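Putative superoxide reductase (PDB 3QZB) catalyses the reduction of superoxide to hydrogen peroxide at a non-haem iron centre, probably with electrons delivered by rubredoxin. Local coordinates at the Fe (III) ion site and the interface of chains A and B. Coordinates in Å, arbitrary orientation; residue numbers count along the deposited sequence, not the author numbering. Chains: chain A/B, Putative superoxide reductase.

Contact 1: the Fe (III) ion site. Residues chain A 27, 29, 57-58, 63, 65, 127, 129-130. With FE (Fe (III) ion), chain C.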
loop_
_atom_site.group_PDB
_atom_site.type_symbol
_atom_site.label_atom_id
_atom_site.label_comp_id
_atom_site.label_asym_id
_atom_site.label_seq_id
_atom_site.Cartn_x
_atom_site.Cartn_y
_atom_site.Cartn_z
ATOM N N GLU A 27 19.343 -17.498 7.583
ATOM C CA GLU A 27 18.716 -16.244 7.992
ATOM C C GLU A 27 17.231 -16.267 7.630
ATOM O O GLU A 27 16.872 -16.249 6.434
ATOM C CB GLU A 27 19.437 -15.066 7.345
ATOM C CG GLU A 27 18.766 -13.706 7.587
ATOM C CD GLU A 27 18.503 -13.380 9.054
ATOM O OE1 GLU A 27 19.523 -13.165 9.784
ATOM O OE2 GLU A 27 17.332 -13.356 9.432
ATOM N N HIS A 29 14.990 -14.026 7.674
ATOM C CA HIS A 29 14.410 -12.866 7.056
ATOM C C HIS A 29 14.546 -12.800 5.539
ATOM O O HIS A 29 13.907 -11.940 4.925
ATOM C CB HIS A 29 15.014 -11.600 7.649
ATOM C CG HIS A 29 14.585 -11.301 9.035
ATOM N ND1 HIS A 29 15.340 -11.607 10.152
ATOM C CD2 HIS A 29 13.432 -10.774 9.481
ATOM C CE1 HIS A 29 14.644 -11.211 11.216
ATOM N NE2 HIS A 29 13.471 -10.736 10.838
ATOM N N HIS A 57 9.809 -17.553 10.613
ATOM C CA HIS A 57 9.781 -16.229 11.205
ATOM C C HIS A 57 8.510 -16.102 12.030
ATOM O O HIS A 57 7.441 -16.523 11.604
ATOM C CB HIS A 57 9.856 -15.123 10.126
ATOM C CG HIS A 57 10.031 -13.734 10.692
ATOM N ND1 HIS A 57 8.980 -13.038 11.263
ATOM C CD2 HIS A 57 11.122 -12.925 10.807
ATOM C CE1 HIS A 57 9.419 -11.872 11.715
ATOM N NE2 HIS A 57 10.706 -11.772 11.465
ATOM N N PRO A 58 8.595 -15.451 13.218
ATOM C CA PRO A 58 7.381 -15.206 14.000
ATOM C C PRO A 58 6.293 -14.445 13.287
ATOM O O PRO A 58 6.574 -13.664 12.331
ATOM C CB PRO A 58 7.915 -14.394 15.197
ATOM C CG PRO A 58 9.335 -14.808 15.336
ATOM C CD PRO A 58 9.809 -14.992 13.909
ATOM N N HIS A 63 5.843 -8.751 16.607
ATOM C CA HIS A 63 6.950 -9.059 15.695
ATOM C C HIS A 63 6.396 -9.836 14.513
ATOM O O HIS A 63 5.976 -10.980 14.652
ATOM C CB HIS A 63 8.020 -9.878 16.398
ATOM C CG HIS A 63 9.202 -10.216 15.547
ATOM N ND1 HIS A 63 9.995 -11.298 15.826
ATOM C CD2 HIS A 63 9.685 -9.666 14.396
ATOM C CE1 HIS A 63 10.938 -11.378 14.890
ATOM N NE2 HIS A 63 10.776 -10.390 13.999
ATOM N N ILE A 65 6.476 -10.027 9.798
ATOM C CA ILE A 65 6.765 -9.474 8.454
ATOM C C ILE A 65 5.570 -8.703 7.941
ATOM O O ILE A 65 4.455 -9.177 7.911
ATOM C CB ILE A 65 7.105 -10.625 7.496
ATOM C CG1 ILE A 65 8.263 -11.494 8.019
ATOM C CG2 ILE A 65 7.367 -10.074 6.075
ATOM C CD1 ILE A 65 9.523 -10.722 8.301
ATOM N N CYS A 127 10.444 -6.430 7.867
ATOM C CA CYS A 127 10.034 -6.866 9.203
ATOM C C CYS A 127 9.793 -5.640 10.040
ATOM O O CYS A 127 10.474 -4.629 9.910
ATOM C CB CYS A 127 11.151 -7.731 9.784
ATOM S SG CYS A 127 10.763 -8.188 11.516
ATOM N N ILE A 129 10.482 -5.057 13.030
ATOM C CA ILE A 129 11.571 -4.716 13.931
ATOM C C ILE A 129 12.952 -5.029 13.383
ATOM O O ILE A 129 13.936 -4.590 13.951
ATOM C CB ILE A 129 11.380 -5.378 15.343
ATOM C CG1 ILE A 129 11.556 -6.886 15.281
ATOM C CG2 ILE A 129 10.061 -4.938 15.933
ATOM C CD1 ILE A 129 11.319 -7.598 16.622
ATOM N N HIS A 130 13.077 -5.787 12.267
ATOM C CA HIS A 130 14.362 -6.158 11.719
ATOM C C HIS A 130 14.625 -5.591 10.311
ATOM O O HIS A 130 15.509 -6.079 9.587
ATOM C CB HIS A 130 14.533 -7.679 11.674
ATOM C CG HIS A 130 14.509 -8.316 13.038
ATOM N ND1 HIS A 130 13.567 -9.270 13.418
ATOM C CD2 HIS A 130 15.352 -8.156 14.103
ATOM C CE1 HIS A 130 13.846 -9.641 14.650
ATOM N NE2 HIS A 130 14.904 -9.001 15.094
HETATM FE FE FE C . 11.941 -10.077 12.213
#
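This is the four-histidine, one-cysteine iron centre of the desulfoferrodoxin family, the active site of superoxide reductase, held at one end of an immunoglobulin-like beta-sandwich. A:His29, A:His57 and A:His63 sit in loops, A:Cys127 closes strand 119-127, and A:His130 lies in the short turn before strand 131-141. The geometry is close to a square pyramid. The four imidazoles form its base, with NE2 of A:His29, A:His57 and A:His63 and ND1 of A:His130 each 2.2 Å from FE; A:His29 lies roughly opposite A:His63, and A:His57 opposite A:His130. At the apex is the thiolate, A:Cys127 SG to FE 2.3 Å, its sulphur anti to the backbone N (chi1 175°). A:Ile129 N points almost straight at A:Cys127 SG (3.5 Å, 169° at H), a backbone bond that is likely to temper the charge on sulphur.

Second-shell groups fix the rings. A:His57 has ND1 bonded to A:Pro58 O at 2.7 Å, on a carbonyl lone pair and close to the ring plane; A:Ile65 CD1 lies over the centre of one face and A:Pro58 CD over the rim of the other. A:Ile129 serves two rings, CD1 on a face of A:His63 and CG1 on a face of A:His130. A:Glu27, the carboxylate counted as a possible iron ligand in this family, lies away from the metal here, A:Glu27 OE2 6.9 Å from FE. A:Glu27 OE2 instead accepts from A:His29 ND1 (2.7 Å), which approaches from above the carboxylate plane, and on its anti lone pair from A:His29 N. The ND1 bond fixes the rotation of the ring and would probably make it more electron-rich, while the backbone N bond holds the carboxylate in place.

Contact 2: the interface of chains A and B. Residues chain A 13-16; chain B 16, 21, 124, 134, 136.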
loop_
_atom_site.group_PDB
_atom_site.type_symbol
_atom_site.label_atom_id
_atom_site.label_comp_id
_atom_site.label_asym_id
_atom_site.label_seq_id
_atom_site.Cartn_x
_atom_site.Cartn_y
_atom_site.Cartn_z
ATOM N N MET A 13 23.538 9.268 3.995
ATOM C CA MET A 13 22.953 7.942 4.178
ATOM C C MET A 13 22.098 7.541 3.013
ATOM O O MET A 13 21.202 8.266 2.658
ATOM C CB MET A 13 22.072 7.962 5.440
ATOM C CG MET A 13 21.532 6.560 5.768
ATOM S SD MET A 13 20.770 6.473 7.336
ATOM C CE MET A 13 22.129 6.633 8.467
ATOM N N LYS A 14 22.344 6.340 2.490
ATOM C CA LYS A 14 21.588 5.711 1.440
ATOM C C LYS A 14 20.782 4.584 2.031
ATOM O O LYS A 14 21.245 3.857 2.921
ATOM C CB LYS A 14 22.523 5.091 0.417
ATOM C CG LYS A 14 23.406 6.090 -0.273
ATOM C CD LYS A 14 22.574 7.113 -1.045
ATOM C CE LYS A 14 23.431 8.241 -1.622
ATOM N NZ LYS A 14 23.449 9.428 -0.739
ATOM N N LEU A 15 19.595 4.390 1.494
ATOM C CA LEU A 15 18.740 3.317 1.956
ATOM C C LEU A 15 19.448 1.978 1.841
ATOM O O LEU A 15 19.211 1.097 2.702
ATOM C CB LEU A 15 17.417 3.315 1.178
ATOM C CG LEU A 15 16.340 2.356 1.707
ATOM C CD1 LEU A 15 15.918 2.681 3.132
ATOM C CD2 LEU A 15 15.101 2.400 0.784
ATOM N N SER A 16 20.287 1.794 0.846
ATOM C CA SER A 16 20.799 0.456 0.685
ATOM C C SER A 16 21.841 0.100 1.757
ATOM O O SER A 16 22.153 -1.086 1.895
ATOM C CB SER A 16 21.327 0.318 -0.711
ATOM O OG SER A 16 22.288 1.346 -0.940
ATOM N N SER B 16 19.787 -1.267 -4.729
ATOM C CA SER B 16 20.285 0.084 -4.665
ATOM C C SER B 16 21.092 0.464 -5.917
ATOM O O SER B 16 21.342 1.658 -6.109
ATOM C CB SER B 16 21.067 0.240 -3.397
ATOM O OG SER B 16 22.081 -0.762 -3.359
ATOM N N THR B 21 20.078 9.127 -6.691
ATOM C CA THR B 21 20.126 10.385 -6.000
ATOM C C THR B 21 20.393 11.502 -7.020
ATOM O O THR B 21 20.941 11.290 -8.106
ATOM C CB THR B 21 21.275 10.386 -4.961
ATOM O OG1 THR B 21 22.506 10.017 -5.606
ATOM C CG2 THR B 21 20.987 9.421 -3.799
ATOM N N LEU B 124 12.001 7.814 -0.141
ATOM C CA LEU B 124 12.125 7.004 -1.368
ATOM C C LEU B 124 10.879 7.272 -2.184
ATOM O O LEU B 124 9.756 7.184 -1.693
ATOM C CB LEU B 124 12.200 5.544 -1.000
ATOM C CG LEU B 124 12.443 4.534 -2.146
ATOM C CD1 LEU B 124 13.801 4.621 -2.682
ATOM C CD2 LEU B 124 12.103 3.116 -1.679
ATOM N N GLU B 134 15.864 8.695 -4.145
ATOM C CA GLU B 134 15.951 8.883 -2.686
ATOM C C GLU B 134 16.604 10.176 -2.282
ATOM O O GLU B 134 17.341 10.810 -3.073
ATOM C CB GLU B 134 16.673 7.709 -2.007
ATOM C CG GLU B 134 18.120 7.614 -2.280
ATOM C CD GLU B 134 18.765 6.489 -1.491
ATOM O OE1 GLU B 134 18.487 6.303 -0.300
ATOM O OE2 GLU B 134 19.657 5.855 -2.035
ATOM N N SER B 136 17.871 12.029 1.921
ATOM C CA SER B 136 17.883 11.846 3.353
ATOM C C SER B 136 18.314 13.087 4.090
ATOM O O SER B 136 18.918 13.972 3.497
ATOM C CB SER B 136 18.779 10.678 3.748
ATOM O OG SER B 136 20.142 10.944 3.536
HETATM O O HOH W 1 20.167 3.291 -1.652
HETATM O O HOH W 2 19.074 8.744 0.859
#
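A two-fold symmetric interface joins two copies of the reductase here, the N-terminal segment of chain A lying against the sheet of chain B; each contact has a twin with the chains exchanged, and the patch is likely to help hold the four-copy deposited assembly together. Its anchor is B:Glu134 on strand 131-141. With CG in the crowded position between backbone N and carbonyl carbon (chi1 70°) and the chain extended beyond it, the carboxylate reaches the start of 3-10 helix 15-18. A:Leu15 N gives a nearly straight hydrogen bond to OE1 of B:Glu134 (2.8 Å, 167° at H), on the syn lone pair, so the acid probably acts as a cap for the start of the helix, supplied by the partner chain. Its other oxygen, B:Glu134 OE2, meets water 1 at 2.6 Å, and that water also contacts N and OG of A:Ser16. Water 2 links B:Glu134 OE1 to A:Met13 O. An alanine in place of B:Glu134 would remove the carboxylate, and would probably leave the A:Leu15 N-H without this acceptor and break both water bridges.

The aliphatic part of A:Lys14 crosses the glutamate at about a right angle, CD 3.3 Å from B:Glu134 OE2. Its amine nitrogen NZ stays 5.4 Å from B:Glu134 OE2, too far for a salt bridge. The chain bends at chi2 and chi4, and its end meets B:Thr21 tip to tip, with CE packed tightly on the CG2 methyl. Beyond the polar network, A:Leu15 and B:Leu124 cross at about a right angle, their CD2 methyls 3.9 Å apart. At the first modelled residue, the hydroxyl OG of B:Ser136 donates to A:Met13 O at 3.0 Å, in the carbonyl plane and on a lone pair.

The C-alpha centres of contact 1 and contact 2 are about 22 Å apart, but the same two strands serve both. Strand 119-127 ends in the iron-binding cysteine and carries the leucine of contact 2 three residues earlier; strand 131-141 starts directly after the last histidine ligand and brings the glutamate and serine to the partner. Contact 1 is given in chain A and those strand residues of contact 2 in chain B, yet symmetry makes every copy do both. Each iron site is built from one chain, so association may steady the strands behind it without supplying ligands.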